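Local coordinates for protein uncharacterized HTH-type transcriptional regulator YydK (Bacillus subtilis subsp. subtilis, PDB 3BWG) that probably binds DNA through a GntR-type winged helix-turn-helix domain and regulates transcription, with a UTRA domain that may sense an effector, at the interface of chains A and B. Coordinates in Å, arbitrary orientation; residue numbers count along the deposited sequence, not the author numbering. Chains: chain A/B, Uncharacterized HTH-type transcriptional regulator yydK.

The interface of chains A and B. Residues chain A 72, 74, 77, 229-230; chain B 179-181, 205, 207.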
# COMPACT_ATOMS: atom_id res chain seq x y z
N HIS A 72 -11.94 -3.61 8.73
CA HIS A 72 -12.50 -2.26 8.68
C HIS A 72 -14.00 -2.33 8.41
O HIS A 72 -14.50 -3.32 7.86
CB HIS A 72 -11.80 -1.39 7.63
CG HIS A 72 -12.04 -1.83 6.24
ND1 HIS A 72 -11.19 -2.69 5.57
CD2 HIS A 72 -13.07 -1.57 5.39
CE1 HIS A 72 -11.68 -2.95 4.37
NE2 HIS A 72 -12.81 -2.27 4.23
N ARG A 74 -16.10 -0.33 6.56
CA ARG A 74 -16.69 0.35 5.37
C ARG A 74 -17.07 -0.61 4.25
O ARG A 74 -16.47 -1.66 4.12
CB ARG A 74 -15.72 1.39 4.81
CG ARG A 74 -15.13 2.30 5.86
CD ARG A 74 -14.65 3.59 5.21
NE ARG A 74 -14.27 4.58 6.20
CZ ARG A 74 -13.98 5.83 5.90
NH1 ARG A 74 -14.01 6.23 4.64
NH2 ARG A 74 -13.64 6.67 6.87
N TYR A 77 -15.51 -0.56 -1.18
CA TYR A 77 -14.11 -0.21 -1.46
C TYR A 77 -13.39 -1.37 -2.12
O TYR A 77 -13.56 -2.51 -1.71
CB TYR A 77 -13.38 0.21 -0.19
CG TYR A 77 -13.75 1.57 0.35
CD1 TYR A 77 -13.06 2.70 -0.06
CD2 TYR A 77 -14.80 1.72 1.27
CE1 TYR A 77 -13.39 3.94 0.41
CE2 TYR A 77 -15.12 2.99 1.77
CZ TYR A 77 -14.40 4.08 1.32
OH TYR A 77 -14.69 5.34 1.73
N GLN A 229 -13.19 3.47 -5.52
CA GLN A 229 -12.61 3.97 -4.27
C GLN A 229 -11.91 2.76 -3.62
O GLN A 229 -12.38 1.63 -3.74
CB GLN A 229 -13.66 4.56 -3.34
CG GLN A 229 -14.94 3.78 -3.25
CD GLN A 229 -15.94 4.43 -2.31
OE1 GLN A 229 -15.88 5.64 -2.06
NE2 GLN A 229 -16.86 3.61 -1.74
N PHE A 230 -10.79 3.00 -2.94
CA PHE A 230 -9.83 1.95 -2.63
C PHE A 230 -9.52 1.90 -1.17
O PHE A 230 -9.67 2.88 -0.48
CB PHE A 230 -8.54 2.17 -3.44
CG PHE A 230 -8.80 2.22 -4.92
CD1 PHE A 230 -8.82 1.04 -5.67
CD2 PHE A 230 -9.11 3.45 -5.54
CE1 PHE A 230 -9.12 1.09 -7.06
CE2 PHE A 230 -9.41 3.53 -6.91
CZ PHE A 230 -9.40 2.36 -7.68
N PHE B 179 -8.40 4.89 3.11
CA PHE B 179 -9.49 4.94 2.16
C PHE B 179 -9.22 6.08 1.18
O PHE B 179 -9.01 7.24 1.59
CB PHE B 179 -10.83 5.10 2.91
CG PHE B 179 -11.05 3.99 3.94
CD1 PHE B 179 -11.48 2.74 3.53
CD2 PHE B 179 -10.75 4.19 5.29
CE1 PHE B 179 -11.66 1.69 4.47
CE2 PHE B 179 -10.89 3.18 6.22
CZ PHE B 179 -11.36 1.92 5.81
N LEU B 180 -9.11 5.72 -0.10
CA LEU B 180 -8.69 6.63 -1.19
C LEU B 180 -9.84 6.93 -2.13
O LEU B 180 -10.53 6.02 -2.57
CB LEU B 180 -7.53 6.02 -1.98
CG LEU B 180 -6.10 6.05 -1.42
CD1 LEU B 180 -5.87 5.09 -0.26
CD2 LEU B 180 -5.15 5.70 -2.52
N HIS B 181 -10.01 8.22 -2.44
CA HIS B 181 -11.08 8.71 -3.29
C HIS B 181 -10.43 9.69 -4.26
O HIS B 181 -9.48 10.39 -3.90
CB HIS B 181 -12.20 9.41 -2.48
CG HIS B 181 -12.67 8.64 -1.27
ND1 HIS B 181 -12.08 8.78 -0.03
CD2 HIS B 181 -13.69 7.76 -1.11
CE1 HIS B 181 -12.69 7.99 0.84
NE2 HIS B 181 -13.66 7.35 0.21
N GLU B 205 -8.78 9.29 3.56
CA GLU B 205 -9.07 9.13 4.98
C GLU B 205 -8.27 8.01 5.60
O GLU B 205 -8.30 6.86 5.10
CB GLU B 205 -10.54 8.87 5.21
CG GLU B 205 -11.40 10.01 4.75
CD GLU B 205 -12.82 9.56 4.57
OE1 GLU B 205 -13.15 9.00 3.50
OE2 GLU B 205 -13.59 9.68 5.53
N ILE B 207 -7.14 5.88 9.24
CA ILE B 207 -7.35 5.58 10.68
C ILE B 207 -6.08 4.90 11.17
O ILE B 207 -5.72 3.83 10.65
CB ILE B 207 -8.59 4.72 10.97
CG1 ILE B 207 -9.85 5.38 10.48
CG2 ILE B 207 -8.78 4.49 12.45
CD1 ILE B 207 -10.12 5.20 9.02
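The ring of B:Phe179 (75 Å² hidden), on strand 173-184 of the UTRA domain, forms the tightly packed core of this patch. A:Arg74, from the loop between strands 66-69 and 78-79, lies flat over one face of it: its chain is extended from CG to NE, CD sits 3.5 Å from the ring centroid, and the guanidinium continues across the ring with its plane turned only 4° away. At the rim, in plane, A:His72 brings CB and B:Ile207 brings CD1, while the imidazole of A:His72 stands steeply to the phenyl ring. The side chain of A:Tyr77 crosses that of B:Phe179 at about a right angle, the ring planes 58° apart, with CD1 of B:Phe179 over the centre of one tyrosine face and A:Gln229 NE2 over the other.

Beyond the phenyl ring the contact becomes polar. A:Arg74 NH1 donates to the carboxylate OE1 of B:Glu205 at 3.1 Å, staying in the guanidinium plane but meeting the oxygen from above the carboxylate plane; this salt bridge is backed by a weak bond from NH2 to OE2. The same NH1 also donates in plane to the phenol OH of A:Tyr77, which shares a 2.7 Å hydrogen bond with NE2 of B:His181, meeting the imidazole at its edge. An alanine at A:Arg74 would probably uncover one face of B:Phe179, leave B:Glu205 without its salt bridge and loosen the placing of the tyrosine hydroxyl.

Backbone bonds secure the other flank: B:Leu180 N donates to A:Phe230 O at 2.9 Å, and A:Phe230 N returns a bond to B:Leu180 O, making an antiparallel bridge between strands 173-184 and 230-234. Packing is looser here, CD2 of the A:Phe230 ring staying 4.2 Å from B:Leu180 O, and at the margin chain A hides nothing of B:Ile207. Repeated by two-fold symmetry, the patch joins the A:Arg74 loop and the C-terminal strand to the partner's UTRA sheet, probably helping hold the dimer together.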